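Local coordinates for ATP-dependent DNA helicase (Mycobacterium smegmatis, PDB 5V9X), which unwinds RNA:DNA hybrids with 3'-to-5' polarity, using ATP to track along single-stranded DNA, at residues R32-T37 against L81-D85; A51-W56 against S73-A78; W276-E280 against R305-L310; L350-H356 against L376-T382. One frame throughout, in Å; residues are numbered along the deposited sequence.

Overall arrangement
The four contacts form two pairs, in line with the two RecA-like domains of a superfamily 2 helicase. Interactions 1 and 2 share helix 75-88, and their centres lie about 13 Å apart; they touch where F33 CZ meets W56 CG at 3.6 Å. Along the chain, the segments of interaction 2 fall between those of interaction 1. Interactions 3 and 4 follow, with centres about 12 Å apart, joined where T307 CG2 packs at 3.6 Å from R353 CA. Nearest atoms of interactions 2 and 4 are about 17 Å apart. Interaction 2 binds adenine and phosphates from the first domain, in a pocket that also draws on the second, where interactions 3 and 4 each contact a DNA phosphate.

Interaction 1: R32-T37 against L81-D85; sequences RFSALT and LWAID
F33 and D85 pin the start of helix 35-44 to helix 75-88 in the first RecA-like domain: F33 packs on W82 and L81, while the D85 carboxylate takes the S34 amide and two hydroxyls. S34 is the N-cap residue of helix 35-44, and D85 reaches it from across the contact. With CG anti to the backbone N (chi1 -169°), the D85 carboxylate is swung toward the first turn of that helix. Its OD2 accepts the backbone N of S34 at 2.9 Å, on the syn side and somewhat out of the carboxylate plane. Its OD1 takes two hydroxyl donors: S34 OG arrives on the syn lone pair, while T37 OG1, at 2.7 Å, comes from the anti side and off the plane. Three donors thus grip one buried carboxylate and fix its rotation; they would probably favour its charged form.

F33 lies beside this polar cluster, the edge of its ring near D85 CB. W82 presents the edge of its indole to a face of F33, a T-shaped pair with centroids 5.3 Å apart and planes at 71°. Its CE3 stands over the rim of that face. L81 completes the apolar side, where CD2 makes an off-centre CH-pi contact at 4.2 Å from the F33 centroid. Further along the W82 ring, CZ3 packs against R32 CB at 3.7 Å.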
# COMPACT_ATOMS: atom_id res chain seq x y z
N ARG A 32 -25.03 -4.17 -28.00
CA ARG A 32 -25.63 -4.99 -26.96
C ARG A 32 -26.63 -4.19 -26.13
O ARG A 32 -27.68 -4.71 -25.74
CB ARG A 32 -24.54 -5.57 -26.06
CG ARG A 32 -23.39 -6.21 -26.83
CD ARG A 32 -22.20 -6.51 -25.94
NE ARG A 32 -21.19 -7.29 -26.66
CZ ARG A 32 -20.08 -6.79 -27.19
NH1 ARG A 32 -19.82 -5.49 -27.08
NH2 ARG A 32 -19.24 -7.58 -27.83
N PHE A 33 -26.31 -2.93 -25.84
CA PHE A 33 -27.11 -2.13 -24.93
C PHE A 33 -28.45 -1.74 -25.58
O PHE A 33 -28.68 -1.94 -26.77
CB PHE A 33 -26.35 -0.87 -24.53
CG PHE A 33 -25.01 -1.14 -23.89
CD1 PHE A 33 -23.91 -1.46 -24.66
CD2 PHE A 33 -24.86 -1.06 -22.51
CE1 PHE A 33 -22.68 -1.71 -24.08
CE2 PHE A 33 -23.63 -1.31 -21.92
CZ PHE A 33 -22.54 -1.63 -22.71
N SER A 34 -29.33 -1.17 -24.75
CA SER A 34 -30.59 -0.66 -25.25
C SER A 34 -30.35 0.55 -26.15
O SER A 34 -29.24 1.08 -26.25
CB SER A 34 -31.51 -0.28 -24.09
OG SER A 34 -30.94 0.75 -23.30
N ALA A 35 -31.41 0.99 -26.83
CA ALA A 35 -31.28 2.13 -27.73
C ALA A 35 -30.96 3.41 -26.96
O ALA A 35 -30.20 4.25 -27.45
CB ALA A 35 -32.55 2.29 -28.56
N LEU A 36 -31.53 3.56 -25.76
CA LEU A 36 -31.32 4.79 -25.00
C LEU A 36 -29.88 4.93 -24.54
O LEU A 36 -29.24 5.97 -24.76
CB LEU A 36 -32.27 4.83 -23.80
CG LEU A 36 -33.77 4.82 -24.08
CD1 LEU A 36 -34.53 5.00 -22.78
CD2 LEU A 36 -34.15 5.89 -25.10
N THR A 37 -29.33 3.89 -23.90
CA THR A 37 -27.95 3.97 -23.44
C THR A 37 -26.98 4.07 -24.61
O THR A 37 -25.96 4.76 -24.51
CB THR A 37 -27.61 2.75 -22.57
OG1 THR A 37 -28.53 2.69 -21.47
CG2 THR A 37 -26.20 2.86 -22.02
N LEU A 81 -21.54 0.54 -17.05
CA LEU A 81 -22.56 0.88 -18.04
C LEU A 81 -23.53 -0.27 -18.29
O LEU A 81 -24.74 -0.05 -18.43
CB LEU A 81 -21.91 1.31 -19.35
CG LEU A 81 -22.89 1.97 -20.33
CD1 LEU A 81 -23.41 3.28 -19.75
CD2 LEU A 81 -22.26 2.19 -21.69
N TRP A 82 -23.03 -1.50 -18.36
CA TRP A 82 -23.92 -2.63 -18.60
C TRP A 82 -24.91 -2.79 -17.46
O TRP A 82 -26.11 -3.01 -17.68
CB TRP A 82 -23.12 -3.92 -18.79
CG TRP A 82 -24.01 -5.09 -19.05
CD1 TRP A 82 -24.37 -6.06 -18.17
CD2 TRP A 82 -24.68 -5.39 -20.28
NE1 TRP A 82 -25.22 -6.96 -18.77
CE2 TRP A 82 -25.43 -6.57 -20.07
CE3 TRP A 82 -24.73 -4.78 -21.54
CZ2 TRP A 82 -26.20 -7.16 -21.07
CZ3 TRP A 82 -25.50 -5.37 -22.53
CH2 TRP A 82 -26.22 -6.54 -22.29
N ALA A 83 -24.43 -2.69 -16.21
CA ALA A 83 -25.34 -2.73 -15.07
C ALA A 83 -26.30 -1.55 -15.09
O ALA A 83 -27.47 -1.68 -14.72
CB ALA A 83 -24.54 -2.76 -13.77
N ILE A 84 -25.82 -0.38 -15.53
CA ILE A 84 -26.69 0.79 -15.64
C ILE A 84 -27.75 0.55 -16.70
O ILE A 84 -28.92 0.92 -16.52
CB ILE A 84 -25.85 2.04 -15.95
CG1 ILE A 84 -24.94 2.38 -14.77
CG2 ILE A 84 -26.75 3.22 -16.29
CD1 ILE A 84 -23.90 3.43 -15.09
N ASP A 85 -27.37 -0.07 -17.82
CA ASP A 85 -28.34 -0.32 -18.89
C ASP A 85 -29.44 -1.26 -18.41
O ASP A 85 -30.62 -1.06 -18.73
CB ASP A 85 -27.63 -0.90 -20.11
CG ASP A 85 -28.52 -0.94 -21.34
OD1 ASP A 85 -29.19 0.08 -21.61
OD2 ASP A 85 -28.54 -1.98 -22.03

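Interaction 2: A51-W56 against S73-A78; sequences AQADAW and SGKTLA. With ANP (phosphoaminophosphonic acid-adenylate ester), chain C.
One amide nitrogen, Q52 NE2, donates to both the protein backbone and the bound nucleotide: to G74 O at 3.2 Å and to ANP N7 at 3.0 Å. The bond to G74 falls on a lone pair in the carbonyl plane, though it is bent (139° at the hydrogen). On the other side of the amide, Q52 OE1 accepts ANP N6 at 3.1 Å and is also bound by the backbone N of T49, which orients the group. Contacting N6 and N7 together is consistent with adenine recognition, as by the glutamine of the Q motif in DEAD-box helicases.

The segment 73-78 carries the phosphate end of the same ligand and fits a Walker A P-loop. K75 is bent at its last two torsions, which curls NZ back between the beta- and gamma-phosphates, where it donates to ANP O2B and O3G; A69 O is a further partner. T76 adds its backbone N and, at 2.9 Å, its OG1, both to ANP O2A.

W56 locks the two helices by a different bond, NE1 donating to L77 O at 3.2 Å. It is almost straight (176°) and lies in the indole plane, although it meets the carbonyl from above its plane. A55 CB and A78 CB pack at 3.9 Å between the same helices. Strand 64-68 backs this seam through V67 on A55, and helix 35-44 closes it with W40 and F41 on L77.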
# COMPACT_ATOMS: atom_id res chain seq x y z
N ALA A 51 -10.57 -0.91 -24.08
CA ALA A 51 -10.86 -1.54 -22.79
C ALA A 51 -12.35 -1.58 -22.51
O ALA A 51 -12.84 -2.53 -21.88
CB ALA A 51 -10.12 -0.81 -21.67
N GLN A 52 -13.10 -0.57 -22.96
CA GLN A 52 -14.54 -0.58 -22.78
C GLN A 52 -15.20 -1.63 -23.67
O GLN A 52 -16.04 -2.41 -23.21
CB GLN A 52 -15.12 0.80 -23.06
CG GLN A 52 -14.87 1.81 -21.95
CD GLN A 52 -15.22 3.23 -22.37
OE1 GLN A 52 -15.18 3.56 -23.55
NE2 GLN A 52 -15.56 4.06 -21.40
N ALA A 53 -14.83 -1.66 -24.95
CA ALA A 53 -15.45 -2.60 -25.89
C ALA A 53 -15.23 -4.04 -25.44
O ALA A 53 -16.16 -4.85 -25.44
CB ALA A 53 -14.89 -2.37 -27.29
N ASP A 54 -13.99 -4.37 -25.06
CA ASP A 54 -13.70 -5.72 -24.58
C ASP A 54 -14.44 -6.02 -23.28
O ASP A 54 -15.04 -7.09 -23.12
CB ASP A 54 -12.20 -5.90 -24.39
CG ASP A 54 -11.41 -5.61 -25.65
OD1 ASP A 54 -12.02 -5.43 -26.72
OD2 ASP A 54 -10.16 -5.55 -25.56
N ALA A 55 -14.41 -5.07 -22.34
CA ALA A 55 -15.02 -5.31 -21.03
C ALA A 55 -16.53 -5.47 -21.15
O ALA A 55 -17.12 -6.33 -20.49
CB ALA A 55 -14.68 -4.18 -20.07
N TRP A 56 -17.17 -4.66 -21.99
CA TRP A 56 -18.61 -4.80 -22.18
C TRP A 56 -18.96 -6.17 -22.74
O TRP A 56 -19.98 -6.76 -22.35
CB TRP A 56 -19.14 -3.70 -23.11
CG TRP A 56 -19.04 -2.33 -22.53
CD1 TRP A 56 -19.02 -1.99 -21.21
CD2 TRP A 56 -18.94 -1.10 -23.26
NE1 TRP A 56 -18.93 -0.62 -21.07
CE2 TRP A 56 -18.87 -0.05 -22.31
CE3 TRP A 56 -18.91 -0.78 -24.62
CZ2 TRP A 56 -18.77 1.28 -22.69
CZ3 TRP A 56 -18.81 0.54 -24.99
CH2 TRP A 56 -18.74 1.56 -24.03
N SER A 73 -8.54 5.47 -19.64
CA SER A 73 -9.20 4.45 -20.44
C SER A 73 -10.71 4.35 -20.22
O SER A 73 -11.38 3.68 -21.01
CB SER A 73 -8.58 3.07 -20.16
OG SER A 73 -7.18 3.10 -20.34
N GLY A 74 -11.25 4.99 -19.18
CA GLY A 74 -12.67 4.91 -18.92
C GLY A 74 -13.09 3.57 -18.35
O GLY A 74 -14.07 2.97 -18.81
N LYS A 75 -12.34 3.08 -17.36
CA LYS A 75 -12.67 1.80 -16.75
C LYS A 75 -13.93 1.87 -15.89
O LYS A 75 -14.56 0.84 -15.66
CB LYS A 75 -11.49 1.29 -15.93
CG LYS A 75 -10.24 1.00 -16.77
CD LYS A 75 -9.19 0.24 -15.97
CE LYS A 75 -8.53 1.12 -14.91
NZ LYS A 75 -7.69 2.18 -15.53
N THR A 76 -14.31 3.07 -15.43
CA THR A 76 -15.53 3.21 -14.65
C THR A 76 -16.75 2.81 -15.46
O THR A 76 -17.55 1.97 -15.02
CB THR A 76 -15.67 4.66 -14.16
OG1 THR A 76 -14.57 4.99 -13.31
CG2 THR A 76 -16.98 4.83 -13.39
N LEU A 77 -16.93 3.41 -16.64
CA LEU A 77 -18.07 3.06 -17.47
C LEU A 77 -17.95 1.64 -18.01
O LEU A 77 -18.97 1.00 -18.31
CB LEU A 77 -18.22 4.05 -18.62
CG LEU A 77 -18.72 5.45 -18.26
CD1 LEU A 77 -18.75 6.35 -19.48
CD2 LEU A 77 -20.09 5.39 -17.59
N ALA A 78 -16.73 1.13 -18.15
CA ALA A 78 -16.55 -0.27 -18.54
C ALA A 78 -17.23 -1.19 -17.54
O ALA A 78 -17.91 -2.15 -17.93
CB ALA A 78 -15.06 -0.60 -18.65
PG ANP C . -8.09 5.41 -13.37
O1G ANP C . -7.13 6.41 -12.79
O2G ANP C . -9.11 4.95 -12.27
O3G ANP C . -7.29 4.15 -13.91
PB ANP C . -10.05 5.11 -15.30
O1B ANP C . -10.98 4.53 -14.19
O2B ANP C . -9.36 3.99 -16.01
N3B ANP C . -8.92 6.15 -14.64
PA ANP C . -12.06 6.86 -15.80
O1A ANP C . -11.73 7.57 -14.54
O2A ANP C . -13.30 5.97 -15.70
O3A ANP C . -10.90 5.91 -16.31
O5' ANP C . -12.24 7.90 -16.97
C5' ANP C . -11.26 8.93 -17.37
C4' ANP C . -12.01 10.15 -17.86
O4' ANP C . -12.44 9.95 -19.23
C3' ANP C . -13.28 10.44 -17.08
O3' ANP C . -13.58 11.82 -17.18
C2' ANP C . -14.33 9.63 -17.86
O2' ANP C . -15.68 9.91 -17.46
C1' ANP C . -13.86 9.90 -19.29
N9 ANP C . -14.23 8.88 -20.28
C8 ANP C . -14.74 7.63 -20.08
N7 ANP C . -14.94 6.94 -21.18
C5 ANP C . -14.54 7.81 -22.18
C6 ANP C . -14.50 7.69 -23.58
N6 ANP C . -14.89 6.59 -24.24
N1 ANP C . -14.04 8.74 -24.30
C2 ANP C . -13.65 9.84 -23.64
N3 ANP C . -13.64 10.07 -22.32
C4 ANP C . -14.10 9.01 -21.65

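Interaction 3: W276-E280 against R305-L310; sequences WPDVE and RLTSRL. With nucleotides of chain B.
W276 has CG anti to its carbonyl carbon (chi1 -73°), and R305 is bent at its third torsion (chi3 53°); together these bring the guanidinium over the indole. The two residues lie on helices 276-288 and 300-318 of the second RecA-like domain, successive helices, joined in the chain through strand 292-296, that pack on the same face of the sheet. Their short segments cross at -69°, with axes 10.9 Å apart, so it is mainly long side chains that span the gap.

The R305-W276 contact is a cation-pi pair: CZ of R305 stands 4.5 Å from the centroid of the five-membered ring, almost directly above it. The two planes are close to perpendicular, so the guanidinium comes edge-on, with NH2 nearest the indole face. Both groups converge on the DNA. W276 NE1 donates to OP2 of DC4 of chain B at 2.7 Å, and R305 NH1 makes a long, weak bond to the same oxygen. One phosphate oxygen of the tracking strand is therefore contacted by a neutral N-H and by a cation that pack edge-to-face on each other.

E280 fills the centre of the interface, with its chain extended beyond CG. Its OE2 lies 4.2 Å from R305 NH2, too far for a salt bridge, yet near enough that the charge may help hold the arginine over the ring. L306 CD2 packs on E280 CG at 4.0 Å and also faces W276 CZ3. It is the aliphatic stem of R309, not its guanidinium, that lies against the carboxylate of E280, with CG 3.2 Å from OE2.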
# COMPACT_ATOMS: atom_id res chain seq x y z
N TRP A 276 14.82 22.17 1.65
CA TRP A 276 13.39 22.46 1.55
C TRP A 276 13.09 23.83 0.95
O TRP A 276 12.20 23.90 0.09
CB TRP A 276 12.73 22.29 2.92
CG TRP A 276 12.59 20.87 3.35
CD1 TRP A 276 13.18 20.27 4.42
CD2 TRP A 276 11.79 19.86 2.72
NE1 TRP A 276 12.80 18.96 4.50
CE2 TRP A 276 11.95 18.68 3.46
CE3 TRP A 276 10.96 19.85 1.59
CZ2 TRP A 276 11.31 17.49 3.12
CZ3 TRP A 276 10.33 18.67 1.25
CH2 TRP A 276 10.50 17.51 2.01
N PRO A 277 13.74 24.93 1.36
CA PRO A 277 13.39 26.23 0.76
C PRO A 277 13.46 26.27 -0.76
O PRO A 277 12.55 26.83 -1.40
CB PRO A 277 14.41 27.18 1.40
CG PRO A 277 14.68 26.57 2.72
CD PRO A 277 14.69 25.09 2.48
N ASP A 278 14.50 25.70 -1.37
CA ASP A 278 14.60 25.72 -2.83
C ASP A 278 13.59 24.77 -3.47
O ASP A 278 13.09 25.05 -4.57
CB ASP A 278 16.01 25.35 -3.27
CG ASP A 278 17.07 26.16 -2.55
OD1 ASP A 278 17.25 25.95 -1.34
OD2 ASP A 278 17.71 27.02 -3.20
N VAL A 279 13.28 23.65 -2.81
CA VAL A 279 12.25 22.75 -3.31
C VAL A 279 10.89 23.44 -3.28
O VAL A 279 10.17 23.47 -4.29
CB VAL A 279 12.23 21.45 -2.49
CG1 VAL A 279 11.03 20.60 -2.85
CG2 VAL A 279 13.53 20.67 -2.70
N GLU A 280 10.53 24.00 -2.13
CA GLU A 280 9.25 24.70 -1.99
C GLU A 280 9.12 25.83 -3.01
O GLU A 280 8.02 26.12 -3.48
CB GLU A 280 9.10 25.24 -0.57
CG GLU A 280 9.11 24.18 0.52
CD GLU A 280 9.54 24.73 1.87
OE1 GLU A 280 9.97 25.90 1.93
OE2 GLU A 280 9.46 23.99 2.87
N ARG A 305 2.98 20.36 6.69
CA ARG A 305 4.13 21.25 6.63
C ARG A 305 4.21 21.97 5.29
O ARG A 305 4.28 23.20 5.23
CB ARG A 305 5.41 20.46 6.87
CG ARG A 305 5.93 20.49 8.30
CD ARG A 305 7.37 20.02 8.30
NE ARG A 305 8.16 20.79 7.35
CZ ARG A 305 9.33 20.40 6.85
NH1 ARG A 305 9.84 19.22 7.20
NH2 ARG A 305 9.98 21.17 5.99
N LEU A 306 4.20 21.21 4.19
CA LEU A 306 4.33 21.81 2.87
C LEU A 306 3.19 22.77 2.58
O LEU A 306 3.42 23.85 2.02
CB LEU A 306 4.39 20.72 1.80
CG LEU A 306 5.75 20.04 1.62
CD1 LEU A 306 5.63 18.84 0.70
CD2 LEU A 306 6.76 21.04 1.08
N THR A 307 1.97 22.41 2.97
CA THR A 307 0.84 23.32 2.78
C THR A 307 1.08 24.64 3.50
O THR A 307 0.75 25.71 2.97
CB THR A 307 -0.45 22.67 3.28
OG1 THR A 307 -0.59 21.37 2.67
CG2 THR A 307 -1.65 23.52 2.91
N SER A 308 1.65 24.59 4.70
CA SER A 308 2.02 25.82 5.40
C SER A 308 3.05 26.61 4.60
O SER A 308 2.93 27.83 4.45
CB SER A 308 2.55 25.50 6.79
OG SER A 308 1.69 24.61 7.49
N ARG A 309 4.06 25.92 4.07
CA ARG A 309 5.14 26.61 3.38
C ARG A 309 4.66 27.19 2.05
O ARG A 309 4.93 28.36 1.74
CB ARG A 309 6.31 25.65 3.15
CG ARG A 309 6.83 25.01 4.42
CD ARG A 309 7.40 26.03 5.38
NE ARG A 309 7.80 25.41 6.64
CZ ARG A 309 7.06 25.39 7.74
NH1 ARG A 309 5.87 25.98 7.75
NH2 ARG A 309 7.51 24.80 8.84
N LEU A 310 3.96 26.38 1.25
CA LEU A 310 3.51 26.85 -0.06
C LEU A 310 2.61 28.08 0.07
O LEU A 310 2.67 28.99 -0.76
CB LEU A 310 2.79 25.73 -0.81
CG LEU A 310 3.59 24.45 -1.04
CD1 LEU A 310 2.82 23.48 -1.93
CD2 LEU A 310 4.96 24.75 -1.63
P DC B 4 12.21 15.65 6.68
OP1 DC B 4 10.95 14.98 6.28
OP2 DC B 4 12.41 17.08 6.38
O5' DC B 4 12.40 15.42 8.26
C5' DC B 4 12.20 14.13 8.83
C4' DC B 4 13.13 13.91 10.02
O4' DC B 4 14.45 14.33 9.66
C3' DC B 4 12.77 14.71 11.27
O3' DC B 4 12.07 13.88 12.20
C2' DC B 4 14.13 15.17 11.84
C1' DC B 4 15.16 14.64 10.83
N1 DC B 4 16.22 15.64 10.49
C2 DC B 4 17.42 15.66 11.21
O2 DC B 4 17.58 14.84 12.13
N3 DC B 4 18.37 16.57 10.88
C4 DC B 4 18.15 17.43 9.89
N4 DC B 4 19.12 18.31 9.60
C5 DC B 4 16.94 17.43 9.14
C6 DC B 4 16.01 16.52 9.47
P DC B 3 17.71 18.58 5.01
OP1 DC B 3 17.44 19.42 3.83
OP2 DC B 3 17.37 19.08 6.36
O5' DC B 3 16.98 17.17 4.78
C5' DC B 3 15.66 17.15 4.22
C4' DC B 3 14.98 15.80 4.44
O4' DC B 3 15.80 14.73 3.88
C3' DC B 3 14.71 15.42 5.90
O3' DC B 3 13.42 14.83 6.01
C2' DC B 3 15.81 14.40 6.19
C1' DC B 3 15.93 13.71 4.84
N1 DC B 3 17.24 13.03 4.62
C2 DC B 3 17.31 11.63 4.66
O2 DC B 3 16.28 10.98 4.89
N3 DC B 3 18.50 11.02 4.46
C4 DC B 3 19.59 11.76 4.22
N4 DC B 3 20.75 11.12 4.02
C5 DC B 3 19.54 13.18 4.17
C6 DC B 3 18.35 13.77 4.37

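Interaction 4: L350-H356 against L376-T382; sequences LLARAHH and LRAVVAT. With nucleotides of chain B.
Strands 352-355 and 378-381 run parallel, their short axes at 30°, and R353 O accepts V380 N at 3.0 Å before V380 O accepts H355 N at 3.1 Å. Weak bonds flank these, from R353 N to A378 O and from T382 N to H355 O. Ahead of the strands a water joins L350 O to R377 N.

A352 CB and A378 CB pack at 4.0 Å on one face of the sheet, with V380 beside them. On the other, H355 CB meets V379 CG2 at 3.8 Å. There R353, bent at its third torsion, sets the edge of its guanidinium by L376 CD1, 3.9 Å from NE, while NH2 forms a salt bridge to D370.

Past the strand end, T382 OG1 donates to OP1 of DT8 of chain B at 2.8 Å, and H356 CB packs against the same hydroxyl at 3.4 Å. The C-terminal strand end thus contributes a hydroxyl to a DNA phosphate.

Helix 361-372 makes the beta-alpha-beta crossover and covers the face of R353, H355 and V379. Helices 276-288 and 300-318 lie on the other face; strand 352-355 is an outermost strand, and 292-296 flanks 378-381.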
# COMPACT_ATOMS: atom_id res chain seq x y z
N LEU A 350 -6.26 30.62 -0.09
CA LEU A 350 -4.97 29.96 0.05
C LEU A 350 -4.58 29.29 -1.26
O LEU A 350 -5.43 28.74 -1.96
CB LEU A 350 -5.03 28.92 1.17
CG LEU A 350 -5.24 29.44 2.60
CD1 LEU A 350 -5.57 28.29 3.53
CD2 LEU A 350 -4.01 30.18 3.08
N LEU A 351 -3.30 29.36 -1.59
CA LEU A 351 -2.84 28.70 -2.81
C LEU A 351 -2.98 27.18 -2.70
O LEU A 351 -3.38 26.52 -3.67
CB LEU A 351 -1.39 29.07 -3.10
CG LEU A 351 -0.83 28.46 -4.40
CD1 LEU A 351 -1.38 29.19 -5.62
CD2 LEU A 351 0.69 28.43 -4.40
N ALA A 352 -2.68 26.62 -1.54
CA ALA A 352 -2.69 25.18 -1.34
C ALA A 352 -3.49 24.83 -0.09
O ALA A 352 -3.65 25.65 0.82
CB ALA A 352 -1.27 24.62 -1.21
N ARG A 353 -4.00 23.60 -0.07
CA ARG A 353 -4.71 23.08 1.09
C ARG A 353 -4.42 21.59 1.23
O ARG A 353 -4.10 20.91 0.24
CB ARG A 353 -6.22 23.33 0.99
CG ARG A 353 -6.66 24.69 1.50
CD ARG A 353 -8.16 24.74 1.72
NE ARG A 353 -8.89 24.85 0.46
CZ ARG A 353 -10.17 24.51 0.32
NH1 ARG A 353 -10.85 24.02 1.35
NH2 ARG A 353 -10.76 24.65 -0.86
N ALA A 354 -4.52 21.10 2.46
CA ALA A 354 -4.15 19.73 2.77
C ALA A 354 -5.32 18.77 2.59
O ALA A 354 -6.49 19.14 2.76
CB ALA A 354 -3.63 19.64 4.21
N HIS A 355 -4.99 17.53 2.23
CA HIS A 355 -5.96 16.44 2.19
C HIS A 355 -5.27 15.18 2.67
O HIS A 355 -4.31 14.72 2.04
CB HIS A 355 -6.53 16.24 0.78
CG HIS A 355 -7.75 15.38 0.74
ND1 HIS A 355 -7.70 14.00 0.75
CD2 HIS A 355 -9.07 15.70 0.69
CE1 HIS A 355 -8.93 13.51 0.72
NE2 HIS A 355 -9.78 14.53 0.68
N HIS A 356 -5.75 14.62 3.78
CA HIS A 356 -5.25 13.35 4.29
C HIS A 356 -6.23 12.84 5.34
O HIS A 356 -7.24 13.49 5.65
CB HIS A 356 -3.83 13.48 4.86
CG HIS A 356 -3.68 14.54 5.91
ND1 HIS A 356 -4.04 14.33 7.23
CD2 HIS A 356 -3.21 15.80 5.84
CE1 HIS A 356 -3.79 15.42 7.92
NE2 HIS A 356 -3.29 16.33 7.11
N LEU A 376 -9.44 25.42 -6.67
CA LEU A 376 -8.24 25.19 -5.87
C LEU A 376 -7.08 24.84 -6.79
O LEU A 376 -7.16 23.87 -7.56
CB LEU A 376 -8.49 24.08 -4.85
CG LEU A 376 -7.35 23.72 -3.90
CD1 LEU A 376 -7.03 24.88 -2.97
CD2 LEU A 376 -7.69 22.46 -3.12
N ARG A 377 -6.00 25.61 -6.71
CA ARG A 377 -4.89 25.45 -7.64
C ARG A 377 -3.87 24.41 -7.19
O ARG A 377 -3.11 23.91 -8.03
CB ARG A 377 -4.18 26.79 -7.85
CG ARG A 377 -5.07 27.85 -8.48
CD ARG A 377 -4.23 28.95 -9.09
NE ARG A 377 -3.44 28.47 -10.21
CZ ARG A 377 -2.46 29.17 -10.79
NH1 ARG A 377 -2.17 30.38 -10.34
NH2 ARG A 377 -1.79 28.66 -11.81
N ALA A 378 -3.84 24.08 -5.91
CA ALA A 378 -2.91 23.07 -5.41
C ALA A 378 -3.52 22.38 -4.20
O ALA A 378 -4.16 23.03 -3.37
CB ALA A 378 -1.55 23.69 -5.05
N VAL A 379 -3.32 21.07 -4.13
CA VAL A 379 -3.67 20.28 -2.95
C VAL A 379 -2.47 19.41 -2.60
O VAL A 379 -1.89 18.77 -3.48
CB VAL A 379 -4.93 19.43 -3.18
CG1 VAL A 379 -4.85 18.69 -4.51
CG2 VAL A 379 -5.13 18.45 -2.03
N VAL A 380 -2.09 19.42 -1.33
CA VAL A 380 -0.99 18.61 -0.83
C VAL A 380 -1.61 17.40 -0.14
O VAL A 380 -2.15 17.51 0.97
CB VAL A 380 -0.08 19.40 0.12
CG1 VAL A 380 1.14 18.58 0.48
CG2 VAL A 380 0.31 20.72 -0.51
N ALA A 381 -1.51 16.23 -0.77
CA ALA A 381 -2.23 15.05 -0.32
C ALA A 381 -1.29 13.90 -0.02
O ALA A 381 -0.14 13.86 -0.48
CB ALA A 381 -3.26 14.60 -1.37
N THR A 382 -1.79 12.96 0.78
CA THR A 382 -1.15 11.67 0.97
C THR A 382 -1.70 10.70 -0.08
O THR A 382 -2.24 11.13 -1.11
CB THR A 382 -1.38 11.17 2.40
OG1 THR A 382 -2.79 11.06 2.65
CG2 THR A 382 -0.77 12.13 3.41
P DT B 8 -4.01 8.67 5.17
OP1 DT B 8 -4.53 9.92 4.58
OP2 DT B 8 -3.93 8.53 6.64
O5' DT B 8 -4.85 7.44 4.60
C5' DT B 8 -4.84 7.15 3.21
C4' DT B 8 -5.32 5.73 2.94
O4' DT B 8 -4.32 4.79 3.37
C3' DT B 8 -6.58 5.33 3.69
O3' DT B 8 -7.70 5.54 2.86
C2' DT B 8 -6.38 3.84 4.01
C1' DT B 8 -4.94 3.55 3.55
N1 DT B 8 -4.14 2.75 4.53
C2 DT B 8 -3.74 1.48 4.20
O2 DT B 8 -4.00 0.96 3.13
N3 DT B 8 -3.01 0.84 5.16
C4 DT B 8 -2.66 1.33 6.41
O4 DT B 8 -2.00 0.68 7.21
C5 DT B 8 -3.11 2.67 6.69
C7 DT B 8 -2.79 3.32 8.01
C6 DT B 8 -3.83 3.31 5.75
O HOH W 1 -6.33 27.88 -4.77